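Local coordinates for protein iron Super-Oxide Dismutase (Plasmodium knowlesi, PDB 2AWP) that probably uses an iron ion to convert superoxide radicals into hydrogen peroxide and oxygen, as an iron/manganese-family superoxide dismutase, at residues E22-H27 with F76-M81; V54-E59 with N66-I71; E110-L115 with S174-W179; P153-D158 with N181-N186. All blocks are in the same frame, centred on the assembly; numbering follows the deposited sequence.

How the contacts relate
Contact 1 joins helix 21-43, near the N terminus, to the end of helix 62-79, closing a long, mostly helical loop of the chain. Contact 2 lies within that loop, packing helix 53-59 on the same helix 62-79. Both are complete before contacts 3 and 4 begin. These two cross along the chain, since 153-158 falls between 110-115 and 174-179, and 181-186 comes last. Contact 3 pairs two helices of the C-terminal domain. Contact 4 lays the link into helix 185-196 against strand 151-158, outermost in this chain's sheet. Contact 1 touches both: Tyr77 reaches Tyr175, and Ser80 is hydrogen-bonded to Asn184 and Thr156. Contact 2 touches none of the others, and its centre lies about 26 Å from that of contact 3.

Contact 1 (E22-H27 with F76-M81); sequences ETLNFH and FYWDSM
This contact belongs to the probable iron site, where helix 21-43 brings His27 against the end of helix 62-79. His27 is a probable iron ligand, by comparison with a close relative. The edge of the Trp78 six-membered ring points at one face of the His27 ring, with the planes at 72°. Trp78 CZ2 sits over that face, 3.7 Å from His27 CG, and displaced toward the rim. Trp78 CH2 is 3.5 Å from His27 ND1. Tyr77 meets the imidazole at a slant, with its CE2 3.5 Å from His27 CE1. Its CG is anti to the backbone N (chi1 174°), which lays the phenol ring beside the imidazole. A water lies in the plane of both rings, 2.6 Å from His27 ND1 and 2.9 Å from Tyr77 OH. The same hydroxyl is hydrogen-bonded to Tyr175. Leu24 adds an apolar touch, its CD1 lying 3.8 Å from Trp78 CZ3. The indole is tied down by a hydrogen bond between Trp78 NE1 and His32. His27 also lies close to His74 and Asp158, two further probable ligands. The aromatic cluster around a metal-site histidine is consistent with the active site of iron/manganese superoxide dismutases.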
loop_
_atom_site.group_PDB
_atom_site.type_symbol
_atom_site.label_atom_id
_atom_site.label_comp_id
_atom_site.label_asym_id
_atom_site.label_seq_id
_atom_site.Cartn_x
_atom_site.Cartn_y
_atom_site.Cartn_z
ATOM N N GLU A 22 -19.346 4.075 5.033
ATOM C CA GLU A 22 -18.833 3.641 3.725
ATOM C C GLU A 22 -17.478 2.942 3.835
ATOM O O GLU A 22 -17.276 1.876 3.246
ATOM C CB GLU A 22 -18.723 4.805 2.745
ATOM C CG GLU A 22 -18.263 4.348 1.356
ATOM C CD GLU A 22 -18.167 5.462 0.308
ATOM O OE1 GLU A 22 -18.542 6.632 0.599
ATOM O OE2 GLU A 22 -17.681 5.149 -0.812
ATOM N N THR A 23 -16.553 3.550 4.573
ATOM C CA THR A 23 -15.232 2.922 4.841
ATOM C C THR A 23 -15.377 1.547 5.487
ATOM O O THR A 23 -14.848 0.577 4.961
ATOM C CB THR A 23 -14.252 3.843 5.623
ATOM O OG1 THR A 23 -13.863 4.940 4.779
ATOM C CG2 THR A 23 -12.958 3.092 6.014
ATOM N N LEU A 24 -16.124 1.451 6.592
ATOM C CA LEU A 24 -16.370 0.149 7.211
ATOM C C LEU A 24 -16.975 -0.813 6.209
ATOM O O LEU A 24 -16.565 -1.961 6.160
ATOM C CB LEU A 24 -17.222 0.259 8.495
ATOM C CG LEU A 24 -16.342 0.277 9.765
ATOM C CD1 LEU A 24 -15.381 1.473 9.709
ATOM C CD2 LEU A 24 -17.174 0.314 11.023
ATOM N N ASN A 25 -17.918 -0.346 5.391
ATOM C CA ASN A 25 -18.506 -1.216 4.349
ATOM C C ASN A 25 -17.441 -1.831 3.415
ATOM O O ASN A 25 -17.335 -3.057 3.307
ATOM C CB ASN A 25 -19.635 -0.511 3.557
ATOM C CG ASN A 25 -20.545 -1.503 2.817
ATOM O OD1 ASN A 25 -20.620 -2.691 3.183
ATOM N ND2 ASN A 25 -21.241 -1.025 1.778
ATOM N N PHE A 26 -16.628 -1.002 2.782
ATOM C CA PHE A 26 -15.561 -1.531 1.910
ATOM C C PHE A 26 -14.470 -2.317 2.672
ATOM O O PHE A 26 -14.076 -3.418 2.274
ATOM C CB PHE A 26 -14.951 -0.405 1.037
ATOM C CG PHE A 26 -15.853 0.069 -0.073
ATOM C CD1 PHE A 26 -15.899 -0.604 -1.282
ATOM C CD2 PHE A 26 -16.698 1.170 0.111
ATOM C CE1 PHE A 26 -16.768 -0.189 -2.319
ATOM C CE2 PHE A 26 -17.584 1.605 -0.918
ATOM C CZ PHE A 26 -17.611 0.923 -2.145
ATOM N N HIS A 27 -14.024 -1.759 3.789
ATOM C CA HIS A 27 -12.884 -2.276 4.515
ATOM C C HIS A 27 -13.233 -3.630 5.127
ATOM O O HIS A 27 -12.495 -4.606 4.930
ATOM C CB HIS A 27 -12.483 -1.265 5.583
ATOM C CG HIS A 27 -11.061 -1.378 6.048
ATOM N ND1 HIS A 27 -10.486 -0.437 6.870
ATOM C CD2 HIS A 27 -10.097 -2.301 5.808
ATOM C CE1 HIS A 27 -9.245 -0.784 7.146
ATOM N NE2 HIS A 27 -8.994 -1.913 6.527
ATOM N N PHE A 76 -8.070 -7.792 14.780
ATOM C CA PHE A 76 -7.392 -7.068 15.858
ATOM C C PHE A 76 -7.593 -5.548 15.727
ATOM O O PHE A 76 -7.751 -4.854 16.718
ATOM C CB PHE A 76 -5.899 -7.449 15.874
ATOM C CG PHE A 76 -5.213 -7.209 17.214
ATOM C CD1 PHE A 76 -5.353 -8.128 18.252
ATOM C CD2 PHE A 76 -4.439 -6.075 17.425
ATOM C CE1 PHE A 76 -4.724 -7.935 19.477
ATOM C CE2 PHE A 76 -3.803 -5.869 18.647
ATOM C CZ PHE A 76 -3.951 -6.800 19.683
ATOM N N TYR A 77 -7.585 -5.043 14.495
ATOM C CA TYR A 77 -7.872 -3.655 14.188
ATOM C C TYR A 77 -9.304 -3.236 14.571
ATOM O O TYR A 77 -9.496 -2.226 15.249
ATOM C CB TYR A 77 -7.602 -3.411 12.705
ATOM C CG TYR A 77 -7.974 -2.049 12.142
ATOM C CD1 TYR A 77 -7.320 -0.886 12.566
ATOM C CD2 TYR A 77 -8.958 -1.935 11.148
ATOM C CE1 TYR A 77 -7.655 0.365 12.035
ATOM C CE2 TYR A 77 -9.303 -0.689 10.600
ATOM C CZ TYR A 77 -8.633 0.458 11.035
ATOM O OH TYR A 77 -8.942 1.701 10.494
ATOM N N TRP A 78 -10.291 -4.023 14.159
ATOM C CA TRP A 78 -11.694 -3.726 14.484
ATOM C C TRP A 78 -11.924 -3.731 16.004
ATOM O O TRP A 78 -12.584 -2.834 16.526
ATOM C CB TRP A 78 -12.648 -4.725 13.778
ATOM C CG TRP A 78 -12.546 -4.659 12.262
ATOM C CD1 TRP A 78 -12.326 -5.689 11.413
ATOM C CD2 TRP A 78 -12.624 -3.480 11.450
ATOM N NE1 TRP A 78 -12.258 -5.235 10.113
ATOM C CE2 TRP A 78 -12.439 -3.879 10.114
ATOM C CE3 TRP A 78 -12.828 -2.116 11.730
ATOM C CZ2 TRP A 78 -12.449 -2.963 9.049
ATOM C CZ3 TRP A 78 -12.860 -1.209 10.674
ATOM C CH2 TRP A 78 -12.656 -1.636 9.353
ATOM N N ASP A 79 -11.387 -4.759 16.677
ATOM C CA ASP A 79 -11.465 -4.914 18.137
ATOM C C ASP A 79 -10.694 -3.858 18.920
ATOM O O ASP A 79 -11.023 -3.569 20.094
ATOM C CB ASP A 79 -11.045 -6.329 18.554
ATOM C CG ASP A 79 -11.942 -7.386 17.965
ATOM O OD1 ASP A 79 -12.942 -7.017 17.289
ATOM O OD2 ASP A 79 -11.637 -8.589 18.165
ATOM N N SER A 80 -9.698 -3.258 18.260
ATOM C CA SER A 80 -8.934 -2.132 18.827
ATOM C C SER A 80 -9.690 -0.808 18.835
ATOM O O SER A 80 -9.169 0.207 19.328
ATOM C CB SER A 80 -7.615 -1.920 18.052
ATOM O OG SER A 80 -6.694 -2.966 18.315
ATOM N N MET A 81 -10.899 -0.806 18.272
ATOM C CA MET A 81 -11.731 0.391 18.193
ATOM C C MET A 81 -13.119 0.119 18.729
ATOM O O MET A 81 -13.453 -1.015 18.999
ATOM C CB MET A 81 -11.871 0.855 16.734
ATOM C CG MET A 81 -10.571 1.342 16.161
ATOM S SD MET A 81 -10.755 1.926 14.482
ATOM C CE MET A 81 -11.144 0.403 13.609
HETATM O O HOH W 1 -10.687 1.794 8.174
#

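Contact 2 (V54-E59 with N66-I71); sequences VEIMKE and NNAAQI
Ile56 and Met57 of helix 53-59 meet two consecutive alanines of helix 62-79. Ile56 uses its branch methyl. CG2 is anti to the backbone N and comes 3.7 Å from Ala68 CB, while CG1 is placed beside the backbone N (chi1 -67°). Met57 meets the next alanine, Ala69. Its CG is anti to the backbone N and chi2 is also extended (176°), so the chain runs straight as far as the sulfur. Met57 CG is 4.0 Å from Ala69 CB, and SD is 4.0 Å from Ala69 CA. The chain then bends at chi3 (86°), and the end of the side chain leads away from the alanines. Met57 also touches Phe65 and Trp72. Ala68 CB points at the other helix and reaches its backbone, 4.1 Å from Met57 N. The small alanines let the helices come near: Met57 CA and Ala69 CA are 5.3 Å apart, and the segment axes approach to 8.5 Å. All four touching residues are buried. On another side of helix 62-79, Gln70 is hydrogen-bonded to Tyr35 and Trp123. The short connecting helix 53-59 thus packs across helix 62-79, the second long helix of the alpha-hairpin of iron/manganese superoxide dismutases.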
loop_
_atom_site.group_PDB
_atom_site.type_symbol
_atom_site.label_atom_id
_atom_site.label_comp_id
_atom_site.label_asym_id
_atom_site.label_seq_id
_atom_site.Cartn_x
_atom_site.Cartn_y
_atom_site.Cartn_z
ATOM N N VAL A 54 -4.389 -18.539 13.529
ATOM C CA VAL A 54 -3.143 -18.184 14.197
ATOM C C VAL A 54 -1.981 -19.119 13.828
ATOM O O VAL A 54 -0.871 -18.664 13.539
ATOM C CB VAL A 54 -3.352 -18.086 15.723
ATOM C CG1 VAL A 54 -2.041 -18.216 16.471
ATOM C CG2 VAL A 54 -4.030 -16.790 16.035
ATOM N N GLU A 55 -2.244 -20.415 13.812
ATOM C CA GLU A 55 -1.248 -21.391 13.400
ATOM C C GLU A 55 -0.823 -21.192 11.948
ATOM O O GLU A 55 0.369 -21.200 11.647
ATOM C CB GLU A 55 -1.762 -22.810 13.633
ATOM C CG GLU A 55 -1.942 -23.091 15.098
ATOM C CD GLU A 55 -2.694 -24.379 15.360
ATOM O OE1 GLU A 55 -3.457 -24.806 14.476
ATOM O OE2 GLU A 55 -2.518 -24.945 16.454
ATOM N N ILE A 56 -1.786 -20.949 11.066
ATOM C CA ILE A 56 -1.475 -20.680 9.653
ATOM C C ILE A 56 -0.550 -19.470 9.532
ATOM O O ILE A 56 0.505 -19.557 8.898
ATOM C CB ILE A 56 -2.753 -20.498 8.778
ATOM C CG1 ILE A 56 -3.517 -21.828 8.684
ATOM C CG2 ILE A 56 -2.357 -20.097 7.338
ATOM C CD1 ILE A 56 -4.979 -21.675 8.312
ATOM N N MET A 57 -0.937 -18.364 10.177
ATOM C CA MET A 57 -0.151 -17.126 10.196
ATOM C C MET A 57 1.305 -17.360 10.659
ATOM O O MET A 57 2.277 -16.904 10.012
ATOM C CB MET A 57 -0.868 -16.131 11.102
ATOM C CG MET A 57 -0.247 -14.792 11.234
ATOM S SD MET A 57 -1.357 -13.811 12.242
ATOM C CE MET A 57 -0.867 -14.196 13.949
ATOM N N LYS A 58 1.448 -18.078 11.771
ATOM C CA LYS A 58 2.765 -18.402 12.327
ATOM C C LYS A 58 3.584 -19.372 11.479
ATOM O O LYS A 58 4.818 -19.359 11.532
ATOM C CB LYS A 58 2.628 -18.944 13.756
ATOM C CG LYS A 58 2.327 -17.853 14.789
ATOM C CD LYS A 58 1.843 -18.376 16.147
ATOM C CE LYS A 58 2.984 -18.964 17.005
ATOM N NZ LYS A 58 4.220 -18.075 17.160
ATOM N N GLU A 59 2.929 -20.205 10.682
ATOM C CA GLU A 59 3.658 -21.255 9.966
ATOM C C GLU A 59 3.746 -21.168 8.439
ATOM O O GLU A 59 4.362 -22.033 7.827
ATOM C CB GLU A 59 3.087 -22.622 10.327
ATOM C CG GLU A 59 3.111 -22.938 11.798
ATOM C CD GLU A 59 2.264 -24.165 12.144
ATOM O OE1 GLU A 59 2.191 -25.099 11.330
ATOM O OE2 GLU A 59 1.657 -24.176 13.232
ATOM N N ASN A 66 0.077 -13.921 3.601
ATOM C CA ASN A 66 -0.465 -12.589 3.359
ATOM C C ASN A 66 -1.956 -12.540 3.710
ATOM O O ASN A 66 -2.394 -11.656 4.448
ATOM C CB ASN A 66 -0.236 -12.167 1.905
ATOM C CG ASN A 66 1.223 -11.810 1.614
ATOM O OD1 ASN A 66 2.031 -11.562 2.518
ATOM N ND2 ASN A 66 1.557 -11.782 0.345
ATOM N N ASN A 67 -2.723 -13.514 3.205
ATOM C CA ASN A 67 -4.144 -13.577 3.508
ATOM C C ASN A 67 -4.460 -13.895 4.968
ATOM O O ASN A 67 -5.237 -13.182 5.584
ATOM C CB ASN A 67 -4.881 -14.514 2.553
ATOM C CG ASN A 67 -4.982 -13.932 1.188
ATOM O OD1 ASN A 67 -5.855 -13.081 0.927
ATOM N ND2 ASN A 67 -4.018 -14.303 0.310
ATOM N N ALA A 68 -3.863 -14.958 5.502
ATOM C CA ALA A 68 -4.018 -15.308 6.941
ATOM C C ALA A 68 -3.680 -14.137 7.884
ATOM O O ALA A 68 -4.441 -13.823 8.791
ATOM C CB ALA A 68 -3.153 -16.502 7.290
ATOM N N ALA A 69 -2.526 -13.520 7.690
ATOM C CA ALA A 69 -2.101 -12.429 8.588
ATOM C C ALA A 69 -3.030 -11.217 8.434
ATOM O O ALA A 69 -3.421 -10.601 9.420
ATOM C CB ALA A 69 -0.657 -12.053 8.316
ATOM N N GLN A 70 -3.439 -10.900 7.202
ATOM C CA GLN A 70 -4.415 -9.833 7.043
ATOM C C GLN A 70 -5.750 -10.101 7.740
ATOM O O GLN A 70 -6.347 -9.176 8.307
ATOM C CB GLN A 70 -4.629 -9.456 5.581
ATOM C CG GLN A 70 -3.445 -8.712 4.957
ATOM C CD GLN A 70 -3.221 -7.344 5.508
ATOM O OE1 GLN A 70 -2.625 -7.188 6.570
ATOM N NE2 GLN A 70 -3.663 -6.310 4.759
ATOM N N ILE A 71 -6.259 -11.334 7.666
ATOM C CA ILE A 71 -7.505 -11.621 8.393
ATOM C C ILE A 71 -7.297 -11.303 9.883
ATOM O O ILE A 71 -8.138 -10.668 10.500
ATOM C CB ILE A 71 -7.945 -13.073 8.289
ATOM C CG1 ILE A 71 -8.285 -13.446 6.833
ATOM C CG2 ILE A 71 -9.195 -13.326 9.205
ATOM C CD1 ILE A 71 -8.090 -14.932 6.568
#

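Contact 3 (E110-L115 with S174-W179); sequences EFSNVL and SYVKAW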
loop_
_atom_site.group_PDB
_atom_site.type_symbol
_atom_site.label_atom_id
_atom_site.label_comp_id
_atom_site.label_asym_id
_atom_site.label_seq_id
_atom_site.Cartn_x
_atom_site.Cartn_y
_atom_site.Cartn_z
ATOM N N GLU A 110 4.312 9.790 19.854
ATOM C CA GLU A 110 5.179 8.844 19.164
ATOM C C GLU A 110 4.375 7.913 18.255
ATOM O O GLU A 110 4.776 7.681 17.137
ATOM C CB GLU A 110 6.005 8.019 20.149
ATOM C CG GLU A 110 6.691 8.872 21.209
ATOM C CD GLU A 110 7.388 8.042 22.297
ATOM O OE1 GLU A 110 7.736 6.842 22.028
ATOM O OE2 GLU A 110 7.545 8.618 23.411
ATOM N N PHE A 111 3.246 7.397 18.731
ATOM C CA PHE A 111 2.422 6.511 17.915
ATOM C C PHE A 111 1.932 7.198 16.658
ATOM O O PHE A 111 2.024 6.615 15.584
ATOM C CB PHE A 111 1.229 5.912 18.672
ATOM C CG PHE A 111 0.690 4.653 18.041
ATOM C CD1 PHE A 111 1.554 3.678 17.540
ATOM C CD2 PHE A 111 -0.676 4.418 17.978
ATOM C CE1 PHE A 111 1.057 2.485 16.959
ATOM C CE2 PHE A 111 -1.184 3.220 17.423
ATOM C CZ PHE A 111 -0.317 2.260 16.920
ATOM N N SER A 112 1.451 8.439 16.793
ATOM C CA SER A 112 0.972 9.219 15.650
ATOM C C SER A 112 2.091 9.461 14.632
ATOM O O SER A 112 1.862 9.381 13.421
ATOM C CB SER A 112 0.379 10.545 16.120
ATOM O OG SER A 112 -0.687 10.323 17.047
ATOM N N ASN A 113 3.296 9.738 15.136
ATOM C CA ASN A 113 4.489 9.930 14.304
ATOM C C ASN A 113 4.837 8.683 13.495
ATOM O O ASN A 113 5.069 8.743 12.275
ATOM C CB ASN A 113 5.687 10.353 15.150
ATOM C CG ASN A 113 5.606 11.822 15.581
ATOM O OD1 ASN A 113 4.806 12.595 15.045
ATOM N ND2 ASN A 113 6.424 12.200 16.580
ATOM N N VAL A 114 4.847 7.553 14.174
ATOM C CA VAL A 114 5.097 6.286 13.499
ATOM C C VAL A 114 4.054 5.984 12.422
ATOM O O VAL A 114 4.415 5.638 11.286
ATOM C CB VAL A 114 5.218 5.113 14.505
ATOM C CG1 VAL A 114 5.118 3.734 13.756
ATOM C CG2 VAL A 114 6.547 5.237 15.252
ATOM N N LEU A 115 2.775 6.068 12.796
ATOM C CA LEU A 115 1.651 5.863 11.872
ATOM C C LEU A 115 1.697 6.792 10.662
ATOM O O LEU A 115 1.493 6.352 9.513
ATOM C CB LEU A 115 0.296 6.041 12.618
ATOM C CG LEU A 115 -0.018 4.924 13.622
ATOM C CD1 LEU A 115 -1.157 5.340 14.517
ATOM C CD2 LEU A 115 -0.331 3.562 12.930
ATOM N N SER A 174 -4.842 13.267 9.321
ATOM C CA SER A 174 -6.196 13.523 9.805
ATOM C C SER A 174 -6.899 12.247 10.188
ATOM O O SER A 174 -7.634 12.221 11.164
ATOM C CB SER A 174 -7.036 14.315 8.810
ATOM O OG SER A 174 -6.545 15.640 8.806
ATOM N N TYR A 175 -6.660 11.181 9.434
ATOM C CA TYR A 175 -7.180 9.874 9.817
ATOM C C TYR A 175 -6.623 9.411 11.165
ATOM O O TYR A 175 -7.357 8.867 11.974
ATOM C CB TYR A 175 -6.844 8.845 8.751
ATOM C CG TYR A 175 -6.848 7.379 9.196
ATOM C CD1 TYR A 175 -8.049 6.701 9.460
ATOM C CD2 TYR A 175 -5.645 6.661 9.273
ATOM C CE1 TYR A 175 -8.036 5.340 9.838
ATOM C CE2 TYR A 175 -5.620 5.328 9.652
ATOM C CZ TYR A 175 -6.821 4.666 9.925
ATOM O OH TYR A 175 -6.783 3.334 10.261
ATOM N N VAL A 176 -5.311 9.571 11.347
ATOM C CA VAL A 176 -4.622 9.162 12.595
ATOM C C VAL A 176 -5.186 9.958 13.782
ATOM O O VAL A 176 -5.503 9.386 14.831
ATOM C CB VAL A 176 -3.076 9.293 12.451
ATOM C CG1 VAL A 176 -2.327 9.119 13.812
ATOM C CG2 VAL A 176 -2.592 8.297 11.421
ATOM N N LYS A 177 -5.379 11.257 13.589
ATOM C CA LYS A 177 -5.936 12.115 14.629
ATOM C C LYS A 177 -7.363 11.687 15.021
ATOM O O LYS A 177 -7.693 11.610 16.205
ATOM C CB LYS A 177 -5.897 13.579 14.152
ATOM C CG LYS A 177 -6.036 14.614 15.255
ATOM C CD LYS A 177 -5.405 15.961 14.826
ATOM C CE LYS A 177 -3.955 16.074 15.267
ATOM N NZ LYS A 177 -3.762 16.456 16.725
ATOM N N ALA A 178 -8.201 11.404 14.025
ATOM C CA ALA A 178 -9.570 10.960 14.254
ATOM C C ALA A 178 -9.658 9.590 14.980
ATOM O O ALA A 178 -10.594 9.312 15.760
ATOM C CB ALA A 178 -10.330 10.930 12.917
ATOM N N TRP A 179 -8.670 8.746 14.703
ATOM C CA TRP A 179 -8.583 7.389 15.238
ATOM C C TRP A 179 -8.466 7.380 16.774
ATOM O O TRP A 179 -8.984 6.464 17.423
ATOM C CB TRP A 179 -7.394 6.678 14.602
ATOM C CG TRP A 179 -7.224 5.258 15.077
ATOM C CD1 TRP A 179 -7.855 4.143 14.582
ATOM C CD2 TRP A 179 -6.364 4.804 16.129
ATOM N NE1 TRP A 179 -7.437 3.021 15.264
ATOM C CE2 TRP A 179 -6.517 3.398 16.215
ATOM C CE3 TRP A 179 -5.473 5.449 17.009
ATOM C CZ2 TRP A 179 -5.814 2.620 17.144
ATOM C CZ3 TRP A 179 -4.774 4.671 17.927
ATOM C CH2 TRP A 179 -4.965 3.269 17.998
#
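Val176 reaches from helix 172-179 to two residues of helix 104-117. Its CG1 is 3.8 Å from both Ser112 CA and Ser112 OG. The other methyl, CG2, is 3.9 Å from Leu115 CB. CG1, anti to the backbone N (chi1 170°), lies on the serine and also meets Leu115 CD1 at 4.0 Å. One turn after Val176, Trp179 meets Phe111. The indole comes to the rim of the phenyl ring, near its plane, with Trp179 CH2 3.8 Å from Phe111 CE2. The rings meet obliquely, their planes at 59°. The two side chains cross at about a right angle. Leu115 CD1 lies over one face of the Phe111 ring, 3.5 Å above its plane, and so joins the aromatic pair to the valine.

The hydroxyl of Ser112 turns to other partners and is hydrogen-bonded to the backbone oxygen of Lys108 and to Trp180 NE1. Arg172 donates a hydrogen bond to Leu115 O, a further link between the helices.

The segments run roughly antiparallel, at 146° between their directions, with axes 10.0 Å apart. Strand 151-158 adjoins both helices, because Cys157 touches Leu115, Tyr175 and Trp179. Ile136 of strand 134-140 packs on Phe111, and Met81 touches Trp179. The helix pair therefore lies against the antiparallel sheet of the C-terminal domain, with helix 165-168 beside helix 172-179.

Contact 4 (P153-D158 with N181-N186); sequences PILTCD and NLVNWN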
loop_
_atom_site.group_PDB
_atom_site.type_symbol
_atom_site.label_atom_id
_atom_site.label_comp_id
_atom_site.label_asym_id
_atom_site.label_seq_id
_atom_site.Cartn_x
_atom_site.Cartn_y
_atom_site.Cartn_z
ATOM N N PRO A 153 0.996 -8.211 20.614
ATOM C CA PRO A 153 0.102 -7.136 20.185
ATOM C C PRO A 153 -0.920 -6.693 21.270
ATOM O O PRO A 153 -1.591 -7.520 21.883
ATOM C CB PRO A 153 -0.603 -7.749 18.981
ATOM C CG PRO A 153 0.514 -8.647 18.344
ATOM C CD PRO A 153 1.041 -9.314 19.622
ATOM N N ILE A 154 -1.028 -5.392 21.481
ATOM C CA ILE A 154 -1.965 -4.841 22.463
ATOM C C ILE A 154 -3.094 -4.053 21.738
ATOM O O ILE A 154 -4.275 -4.167 22.085
ATOM C CB ILE A 154 -1.219 -3.889 23.488
ATOM C CG1 ILE A 154 -0.090 -4.630 24.262
ATOM C CG2 ILE A 154 -2.191 -3.224 24.417
ATOM C CD1 ILE A 154 -0.535 -5.802 25.163
ATOM N N LEU A 155 -2.684 -3.236 20.763
ATOM C CA LEU A 155 -3.565 -2.475 19.873
ATOM C C LEU A 155 -2.892 -2.351 18.496
ATOM O O LEU A 155 -1.665 -2.369 18.404
ATOM C CB LEU A 155 -3.801 -1.049 20.397
ATOM C CG LEU A 155 -4.574 -0.772 21.673
ATOM C CD1 LEU A 155 -4.371 0.668 22.150
ATOM C CD2 LEU A 155 -6.071 -1.098 21.494
ATOM N N THR A 156 -3.697 -2.214 17.444
ATOM C CA THR A 156 -3.140 -1.876 16.121
ATOM C C THR A 156 -3.974 -0.812 15.418
ATOM O O THR A 156 -5.169 -0.603 15.753
ATOM C CB THR A 156 -3.000 -3.112 15.199
ATOM O OG1 THR A 156 -2.151 -2.797 14.085
ATOM C CG2 THR A 156 -4.361 -3.588 14.691
ATOM N N CYS A 157 -3.305 -0.143 14.466
ATOM C CA CYS A 157 -3.895 0.843 13.565
ATOM C C CYS A 157 -3.393 0.565 12.146
ATOM O O CYS A 157 -2.187 0.514 11.864
ATOM C CB CYS A 157 -3.601 2.303 13.989
ATOM S SG CYS A 157 -4.479 3.539 12.907
ATOM N N ASP A 158 -4.349 0.350 11.257
ATOM C CA ASP A 158 -4.083 0.076 9.861
ATOM C C ASP A 158 -3.784 1.364 9.162
ATOM O O ASP A 158 -4.556 2.332 9.273
ATOM C CB ASP A 158 -5.368 -0.470 9.283
ATOM C CG ASP A 158 -5.221 -1.034 7.913
ATOM O OD1 ASP A 158 -4.144 -1.078 7.296
ATOM O OD2 ASP A 158 -6.269 -1.437 7.448
ATOM N N ASN A 181 -10.139 9.057 18.727
ATOM C CA ASN A 181 -11.519 9.063 19.250
ATOM C C ASN A 181 -12.151 7.671 19.348
ATOM O O ASN A 181 -13.224 7.520 19.922
ATOM C CB ASN A 181 -12.410 9.931 18.370
ATOM C CG ASN A 181 -11.956 11.373 18.326
ATOM O OD1 ASN A 181 -12.007 12.062 19.332
ATOM N ND2 ASN A 181 -11.512 11.835 17.163
ATOM N N LEU A 182 -11.488 6.672 18.781
ATOM C CA LEU A 182 -12.046 5.314 18.628
ATOM C C LEU A 182 -11.305 4.228 19.404
ATOM O O LEU A 182 -11.878 3.160 19.665
ATOM C CB LEU A 182 -12.036 4.935 17.143
ATOM C CG LEU A 182 -12.781 5.839 16.146
ATOM C CD1 LEU A 182 -12.515 5.305 14.719
ATOM C CD2 LEU A 182 -14.299 5.913 16.450
ATOM N N VAL A 183 -10.061 4.518 19.794
ATOM C CA VAL A 183 -9.188 3.581 20.528
ATOM C C VAL A 183 -9.893 2.905 21.691
ATOM O O VAL A 183 -10.403 3.570 22.589
ATOM C CB VAL A 183 -7.914 4.270 21.127
ATOM C CG1 VAL A 183 -7.008 3.208 21.793
ATOM C CG2 VAL A 183 -7.161 4.982 20.091
ATOM N N ASN A 184 -9.878 1.577 21.681
ATOM C CA ASN A 184 -10.599 0.792 22.656
ATOM C C ASN A 184 -9.653 0.305 23.742
ATOM O O ASN A 184 -8.994 -0.719 23.560
ATOM C CB ASN A 184 -11.202 -0.419 21.950
ATOM C CG ASN A 184 -12.184 -1.158 22.799
ATOM O OD1 ASN A 184 -12.124 -1.121 24.030
ATOM N ND2 ASN A 184 -13.096 -1.870 22.143
ATOM N N TRP A 185 -9.628 1.019 24.866
ATOM C CA TRP A 185 -8.754 0.680 26.000
ATOM C C TRP A 185 -9.196 -0.587 26.710
ATOM O O TRP A 185 -8.370 -1.279 27.296
ATOM C CB TRP A 185 -8.691 1.847 26.979
ATOM C CG TRP A 185 -8.197 3.110 26.326
ATOM C CD1 TRP A 185 -8.910 4.285 26.124
ATOM C CD2 TRP A 185 -6.907 3.327 25.764
ATOM N NE1 TRP A 185 -8.116 5.221 25.497
ATOM C CE2 TRP A 185 -6.882 4.662 25.268
ATOM C CE3 TRP A 185 -5.748 2.529 25.643
ATOM C CZ2 TRP A 185 -5.745 5.210 24.647
ATOM C CZ3 TRP A 185 -4.617 3.077 25.033
ATOM C CH2 TRP A 185 -4.623 4.412 24.555
ATOM N N ASN A 186 -10.488 -0.914 26.637
ATOM C CA ASN A 186 -10.940 -2.185 27.192
ATOM C C ASN A 186 -10.261 -3.349 26.472
ATOM O O ASN A 186 -9.812 -4.303 27.117
ATOM C CB ASN A 186 -12.477 -2.325 27.167
ATOM C CG ASN A 186 -13.167 -1.182 27.862
ATOM O OD1 ASN A 186 -12.787 -0.803 28.966
ATOM N ND2 ASN A 186 -14.162 -0.586 27.202
#
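Leu155 overlaps three consecutive residues, Val183 to Trp185, with its two methyls. CD1 lies 3.7 Å from Val183 CG1 and 3.8 Å from Trp185 CZ3. CD2 takes the backbone instead and sits 3.6 Å from Asn184 O. Leu155 has CG anti to its carbonyl carbon, with chi1 -67° and chi2 extended, which spreads the methyls over the facing loop. Its side chain crosses those of Val183 and Trp185 at about a right angle. Val183 CG1 is itself over one face of the indole, 3.6 Å above the plane and toward the rim. Leu155 CD1, Val183 CG1 and the indole thus touch one another.

Leu155 is part of a classic beta bulge: Ile154 and Leu155 both face Leu126 on strand 122-129. Strand 151-158 is an outermost strand of the antiparallel sheet in this chain, and the 181-186 segment runs past it into helix 185-196. Asn184 is the N-cap of that helix: its OD1 accepts a hydrogen bond from Phe187 N, its ND2 donates one to Met81 O, and its backbone pairs with Ser80, so the loop is also held by the turn that follows helix 62-79. Trp185 is fixed at its polar end by a hydrogen bond from NE1 to Gly87 O. At the far end of the strand, Asp158 is a probable iron ligand.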